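PDB 2DBS: hypothetical protein TTHC002 from Thermus thermophilus, which is of unknown function, a small plasmid-encoded alpha/beta protein of the DUF5647 family that is found as a two-chain assembly. Local coordinates for residues A5-E10 / L39-V44; V35-D40 / S63-F68. One frame throughout, in Å; residues are numbered along the deposited sequence.

Contact 1: residues A5-E10 / L39-V44; sequences AERLAE and LDEPEV
Arg7 NE and Glu41 OE1 stand 2.8 Å apart in a salt bridge that links the segment leading into helix 8-20 with the N-cap residue of helix 42-53. OE1 comes in over one face of the guanidinium, whose plane is turned 44° from that of the carboxylate, and the two side chains cross at about a right angle. The other carboxylate oxygen adds a weak hydrogen bond, with Arg7 NH2 at 3.3 Å from Glu41 OE2 and an N-H...O angle of only 126°. Arg7 reaches this far because CG is anti to the backbone N (chi1 174°) and the chain stays extended from CG to NE. Its NH1 has a second, longer charge partner in Glu10 OE2, 3.6 Å away and well out of the guanidinium plane, so that one arginine sits between two acids. The side chain of Glu41 is turned across to Arg7.

Next to the charged group the contact is apolar. Val44 CG2 lies 4.0 Å from Arg7 CD, while its other methyl, CG1, is pressed against Leu8 CD2 at 3.2 Å, a tight carbon pair; the Leu8 and Val44 side chains run antiparallel past one another, methyl against methyl. Leu8 continues inward to Leu36 and Pro38 and also touches Ala48 and Trp51 of helix 42-53. At the outer margin Ala5 CB approaches Glu43 O at 4.3 Å. The Arg7 charge is probably offset mainly by Glu41, with Glu10 adding a weaker, longer-range attraction, and the network joins the two segments by electrostatics more than by well-directed hydrogen bonds.

Contact 2: residues V35-D40 / S63-F68; sequences VLLPLD and SVYALF
Strands 33-38 and 63-69, the two strands of a beta-alpha-beta unit, run side by side in parallel, their short segments 18° apart. Val35 N gives its hydrogen to Val64 O at 2.7 Å, nearly straight at 173°, and the ladder continues through Ala66 N to Val35 O, Leu37 N to Ala66 O, Phe68 N to Leu37 O and Leu39 N to Phe68 O. On the face carrying Val35, Leu37, Tyr65 and Leu67, Val35 CB sits over the centre of the Tyr65 ring in a CH-pi contact, 3.9 Å from its centroid. Tyr65 CG lies anti to the carbonyl carbon (chi1 -86°), which starts the ring on its way alongside Val35. Leu37 CD1 lies at the edge of the same ring, in its plane, 3.4 Å from Tyr65 CE2. An alanine at Tyr65 would probably leave Val35 and Leu37 without the ring they pack on and open a gap beside Leu49 of helix 42-53. On the other face, Leu36 CD1 lies over the Phe68 ring, 3.8 Å from its centroid, and Leu36 CD2 presses on Ala66 CB at 3.3 Å. Paired parallel strands linked through helix 42-53 are the hallmark of a beta-alpha-beta crossover, here buried close to the centre of the chain.

In the fold
Contact 1 lies near the surface, its centre about 11 Å from that of the chain, whereas contact 2 is central, about 4 Å away; the two centres are about 9 Å apart. They share Leu39 and Asp40, part of the short connection from strand 33-38 to helix 42-53. Packing is continuous between them: Leu8 CD2 is 3.9 Å from Leu36 O, and Val44 CG1 is 3.9 Å from Pro38 CG. The hydrophobic core is thus carried outward to the N-terminal ends of the two helices. Asp40 OD2 is hydrogen-bonded to Gln70 N, just beyond segment 63-68. Both contacts also reach the second subunit, where Leu39 packs on Leu39 of the neighbouring chain.

Contact 1: residues A5-E10 / L39-V44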
loop_
_atom_site.group_PDB
_atom_site.type_symbol
_atom_site.label_atom_id
_atom_site.label_comp_id
_atom_site.label_asym_id
_atom_site.label_seq_id
_atom_site.Cartn_x
_atom_site.Cartn_y
_atom_site.Cartn_z
ATOM N N ALA B 5 -8.346 -13.968 9.923
ATOM C CA ALA B 5 -8.051 -13.614 8.546
ATOM C C ALA B 5 -8.937 -14.541 7.717
ATOM O O ALA B 5 -8.762 -15.744 7.718
ATOM C CB ALA B 5 -6.585 -13.842 8.252
ATOM N N GLU B 6 -9.905 -13.947 7.042
ATOM C CA GLU B 6 -10.904 -14.631 6.222
ATOM C C GLU B 6 -11.809 -13.453 5.985
ATOM O O GLU B 6 -12.636 -13.421 5.080
ATOM C CB GLU B 6 -11.686 -15.625 7.062
ATOM C CG GLU B 6 -12.438 -14.974 8.223
ATOM C CD GLU B 6 -13.786 -15.616 8.496
ATOM O OE1 GLU B 6 -13.824 -16.846 8.753
ATOM O OE2 GLU B 6 -14.807 -14.890 8.447
ATOM N N ARG B 7 -11.617 -12.506 6.896
ATOM C CA ARG B 7 -12.293 -11.221 7.002
ATOM C C ARG B 7 -12.198 -10.398 5.719
ATOM O O ARG B 7 -13.113 -9.649 5.386
ATOM C CB ARG B 7 -11.660 -10.459 8.180
ATOM C CG ARG B 7 -12.130 -9.054 8.357
ATOM C CD ARG B 7 -11.422 -8.384 9.517
ATOM N NE ARG B 7 -11.821 -6.980 9.589
ATOM C CZ ARG B 7 -12.974 -6.545 10.096
ATOM N NH1 ARG B 7 -13.847 -7.409 10.595
ATOM N NH2 ARG B 7 -13.274 -5.246 10.072
ATOM N N LEU B 8 -11.085 -10.536 5.010
ATOM C CA LEU B 8 -10.886 -9.805 3.771
ATOM C C LEU B 8 -12.084 -9.989 2.830
ATOM O O LEU B 8 -12.357 -9.134 1.993
ATOM C CB LEU B 8 -9.583 -10.270 3.106
ATOM C CG LEU B 8 -8.304 -10.119 3.956
ATOM C CD1 LEU B 8 -7.104 -10.657 3.184
ATOM C CD2 LEU B 8 -8.072 -8.657 4.327
ATOM N N ALA B 9 -12.805 -11.100 2.978
ATOM C CA ALA B 9 -13.982 -11.384 2.149
ATOM C C ALA B 9 -15.014 -10.306 2.424
ATOM O O ALA B 9 -15.603 -9.743 1.512
ATOM C CB ALA B 9 -14.555 -12.751 2.497
ATOM N N GLU B 10 -15.222 -10.036 3.703
ATOM C CA GLU B 10 -16.142 -9.004 4.147
ATOM C C GLU B 10 -15.640 -7.631 3.661
ATOM O O GLU B 10 -16.373 -6.878 3.009
ATOM C CB GLU B 10 -16.222 -9.017 5.676
ATOM C CG GLU B 10 -17.094 -7.931 6.255
ATOM C CD GLU B 10 -17.056 -7.923 7.752
ATOM O OE1 GLU B 10 -17.735 -7.062 8.354
ATOM O OE2 GLU B 10 -16.345 -8.781 8.323
ATOM N N LEU B 39 -4.782 -1.379 7.331
ATOM C CA LEU B 39 -3.667 -0.781 8.076
ATOM C C LEU B 39 -3.773 -0.824 9.593
ATOM O O LEU B 39 -2.766 -0.677 10.270
ATOM C CB LEU B 39 -3.429 0.657 7.638
ATOM C CG LEU B 39 -2.892 0.814 6.215
ATOM C CD1 LEU B 39 -2.466 2.255 6.022
ATOM C CD2 LEU B 39 -1.711 -0.139 5.967
ATOM N N ASP B 40 -4.972 -1.013 10.138
ATOM C CA ASP B 40 -5.098 -1.094 11.580
ATOM C C ASP B 40 -5.511 -2.478 12.080
ATOM O O ASP B 40 -5.934 -2.631 13.226
ATOM C CB ASP B 40 -6.047 -0.022 12.134
ATOM C CG ASP B 40 -7.477 -0.157 11.643
ATOM O OD1 ASP B 40 -7.926 -1.279 11.342
ATOM O OD2 ASP B 40 -8.166 0.886 11.591
ATOM N N GLU B 41 -5.373 -3.489 11.224
ATOM C CA GLU B 41 -5.687 -4.878 11.577
ATOM C C GLU B 41 -4.508 -5.731 11.114
ATOM O O GLU B 41 -4.577 -6.406 10.091
ATOM C CB GLU B 41 -7.003 -5.300 10.916
ATOM C CG GLU B 41 -8.129 -4.409 11.439
ATOM C CD GLU B 41 -9.533 -4.866 11.111
ATOM O OE1 GLU B 41 -9.865 -6.042 11.400
ATOM O OE2 GLU B 41 -10.302 -4.020 10.587
ATOM N N PRO B 42 -3.402 -5.703 11.885
ATOM C CA PRO B 42 -2.158 -6.430 11.616
ATOM C C PRO B 42 -2.294 -7.888 11.257
ATOM O O PRO B 42 -1.703 -8.347 10.283
ATOM C CB PRO B 42 -1.349 -6.222 12.895
ATOM C CG PRO B 42 -2.401 -6.059 13.946
ATOM C CD PRO B 42 -3.385 -5.157 13.256
ATOM N N GLU B 43 -3.063 -8.621 12.050
ATOM C CA GLU B 43 -3.248 -10.038 11.801
ATOM C C GLU B 43 -3.864 -10.280 10.408
ATOM O O GLU B 43 -3.521 -11.255 9.723
ATOM C CB GLU B 43 -4.113 -10.643 12.926
ATOM C CG GLU B 43 -3.332 -11.350 14.087
ATOM C CD GLU B 43 -2.461 -10.429 14.972
ATOM O OE1 GLU B 43 -1.520 -9.790 14.445
ATOM O OE2 GLU B 43 -2.706 -10.360 16.205
ATOM N N VAL B 44 -4.735 -9.365 9.975
ATOM C CA VAL B 44 -5.407 -9.459 8.676
ATOM C C VAL B 44 -4.565 -8.928 7.507
ATOM O O VAL B 44 -4.507 -9.532 6.435
ATOM C CB VAL B 44 -6.729 -8.663 8.696
ATOM C CG1 VAL B 44 -7.555 -9.000 7.478
ATOM C CG2 VAL B 44 -7.492 -8.947 9.977
#

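Contact 2: residues V35-D40 / S63-F68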
loop_
_atom_site.group_PDB
_atom_site.type_symbol
_atom_site.label_atom_id
_atom_site.label_comp_id
_atom_site.label_asym_id
_atom_site.label_seq_id
_atom_site.Cartn_x
_atom_site.Cartn_y
_atom_site.Cartn_z
ATOM N N VAL B 35 -5.343 -6.251 -3.639
ATOM C CA VAL B 35 -4.667 -6.540 -2.392
ATOM C C VAL B 35 -5.274 -5.610 -1.349
ATOM O O VAL B 35 -5.052 -4.400 -1.385
ATOM C CB VAL B 35 -3.149 -6.283 -2.497
ATOM C CG1 VAL B 35 -2.454 -6.863 -1.299
ATOM C CG2 VAL B 35 -2.601 -6.889 -3.787
ATOM N N LEU B 36 -6.062 -6.187 -0.443
ATOM C CA LEU B 36 -6.722 -5.442 0.623
ATOM C C LEU B 36 -5.838 -5.351 1.853
ATOM O O LEU B 36 -5.578 -6.352 2.483
ATOM C CB LEU B 36 -8.021 -6.134 1.040
ATOM C CG LEU B 36 -9.403 -5.805 0.476
ATOM C CD1 LEU B 36 -10.350 -5.593 1.656
ATOM C CD2 LEU B 36 -9.362 -4.573 -0.403
ATOM N N LEU B 37 -5.395 -4.157 2.222
ATOM C CA LEU B 37 -4.548 -4.033 3.405
ATOM C C LEU B 37 -5.133 -3.226 4.557
ATOM O O LEU B 37 -5.051 -1.998 4.581
ATOM C CB LEU B 37 -3.185 -3.437 3.046
ATOM C CG LEU B 37 -2.313 -4.234 2.094
ATOM C CD1 LEU B 37 -0.984 -3.535 1.974
ATOM C CD2 LEU B 37 -2.134 -5.647 2.584
ATOM N N PRO B 38 -5.743 -3.912 5.532
ATOM C CA PRO B 38 -6.315 -3.195 6.681
ATOM C C PRO B 38 -5.148 -2.653 7.529
ATOM O O PRO B 38 -4.576 -3.398 8.350
ATOM C CB PRO B 38 -7.085 -4.292 7.416
ATOM C CG PRO B 38 -7.434 -5.254 6.326
ATOM C CD PRO B 38 -6.181 -5.316 5.516
ATOM N N LEU B 39 -4.782 -1.379 7.331
ATOM C CA LEU B 39 -3.667 -0.781 8.076
ATOM C C LEU B 39 -3.773 -0.824 9.593
ATOM O O LEU B 39 -2.766 -0.677 10.270
ATOM C CB LEU B 39 -3.429 0.657 7.638
ATOM C CG LEU B 39 -2.892 0.814 6.215
ATOM C CD1 LEU B 39 -2.466 2.255 6.022
ATOM C CD2 LEU B 39 -1.711 -0.139 5.967
ATOM N N ASP B 40 -4.972 -1.013 10.138
ATOM C CA ASP B 40 -5.098 -1.094 11.580
ATOM C C ASP B 40 -5.511 -2.478 12.080
ATOM O O ASP B 40 -5.934 -2.631 13.226
ATOM C CB ASP B 40 -6.047 -0.022 12.134
ATOM C CG ASP B 40 -7.477 -0.157 11.643
ATOM O OD1 ASP B 40 -7.926 -1.279 11.342
ATOM O OD2 ASP B 40 -8.166 0.886 11.591
ATOM N N SER B 63 -1.561 -5.109 -9.837
ATOM C CA SER B 63 -2.044 -4.997 -8.463
ATOM C C SER B 63 -2.782 -3.694 -8.154
ATOM O O SER B 63 -2.472 -2.615 -8.684
ATOM C CB SER B 63 -0.879 -5.152 -7.471
ATOM O OG SER B 63 -0.158 -6.355 -7.686
ATOM N N VAL B 64 -3.778 -3.830 -7.291
ATOM C CA VAL B 64 -4.570 -2.711 -6.832
ATOM C C VAL B 64 -4.572 -2.838 -5.317
ATOM O O VAL B 64 -5.040 -3.831 -4.780
ATOM C CB VAL B 64 -6.019 -2.770 -7.374
ATOM C CG1 VAL B 64 -6.884 -1.690 -6.691
ATOM C CG2 VAL B 64 -6.012 -2.586 -8.903
ATOM N N TYR B 65 -4.010 -1.841 -4.639
ATOM C CA TYR B 65 -3.956 -1.840 -3.193
ATOM C C TYR B 65 -5.080 -1.000 -2.639
ATOM O O TYR B 65 -5.231 0.139 -3.028
ATOM C CB TYR B 65 -2.620 -1.265 -2.712
ATOM C CG TYR B 65 -1.527 -2.294 -2.629
ATOM C CD1 TYR B 65 -0.879 -2.742 -3.777
ATOM C CD2 TYR B 65 -1.215 -2.900 -1.408
ATOM C CE1 TYR B 65 0.048 -3.783 -3.713
ATOM C CE2 TYR B 65 -0.304 -3.930 -1.333
ATOM C CZ TYR B 65 0.321 -4.371 -2.484
ATOM O OH TYR B 65 1.196 -5.419 -2.415
ATOM N N ALA B 66 -5.858 -1.564 -1.722
ATOM C CA ALA B 66 -6.952 -0.857 -1.100
ATOM C C ALA B 66 -6.592 -0.722 0.362
ATOM O O ALA B 66 -6.669 -1.690 1.111
ATOM C CB ALA B 66 -8.223 -1.647 -1.256
ATOM N N LEU B 67 -6.176 0.477 0.764
ATOM C CA LEU B 67 -5.793 0.738 2.159
ATOM C C LEU B 67 -7.030 1.003 3.003
ATOM O O LEU B 67 -7.767 1.949 2.754
ATOM C CB LEU B 67 -4.833 1.922 2.251
ATOM C CG LEU B 67 -3.483 1.767 1.540
ATOM C CD1 LEU B 67 -2.694 3.073 1.604
ATOM C CD2 LEU B 67 -2.694 0.640 2.180
ATOM N N PHE B 68 -7.234 0.146 3.998
ATOM C CA PHE B 68 -8.385 0.196 4.873
ATOM C C PHE B 68 -8.104 0.728 6.255
ATOM O O PHE B 68 -7.022 0.536 6.802
ATOM C CB PHE B 68 -8.993 -1.205 5.020
ATOM C CG PHE B 68 -9.865 -1.618 3.863
ATOM C CD1 PHE B 68 -9.328 -1.793 2.591
ATOM C CD2 PHE B 68 -11.235 -1.783 4.038
ATOM C CE1 PHE B 68 -10.139 -2.117 1.531
ATOM C CE2 PHE B 68 -12.053 -2.108 2.976
ATOM C CZ PHE B 68 -11.508 -2.275 1.723
#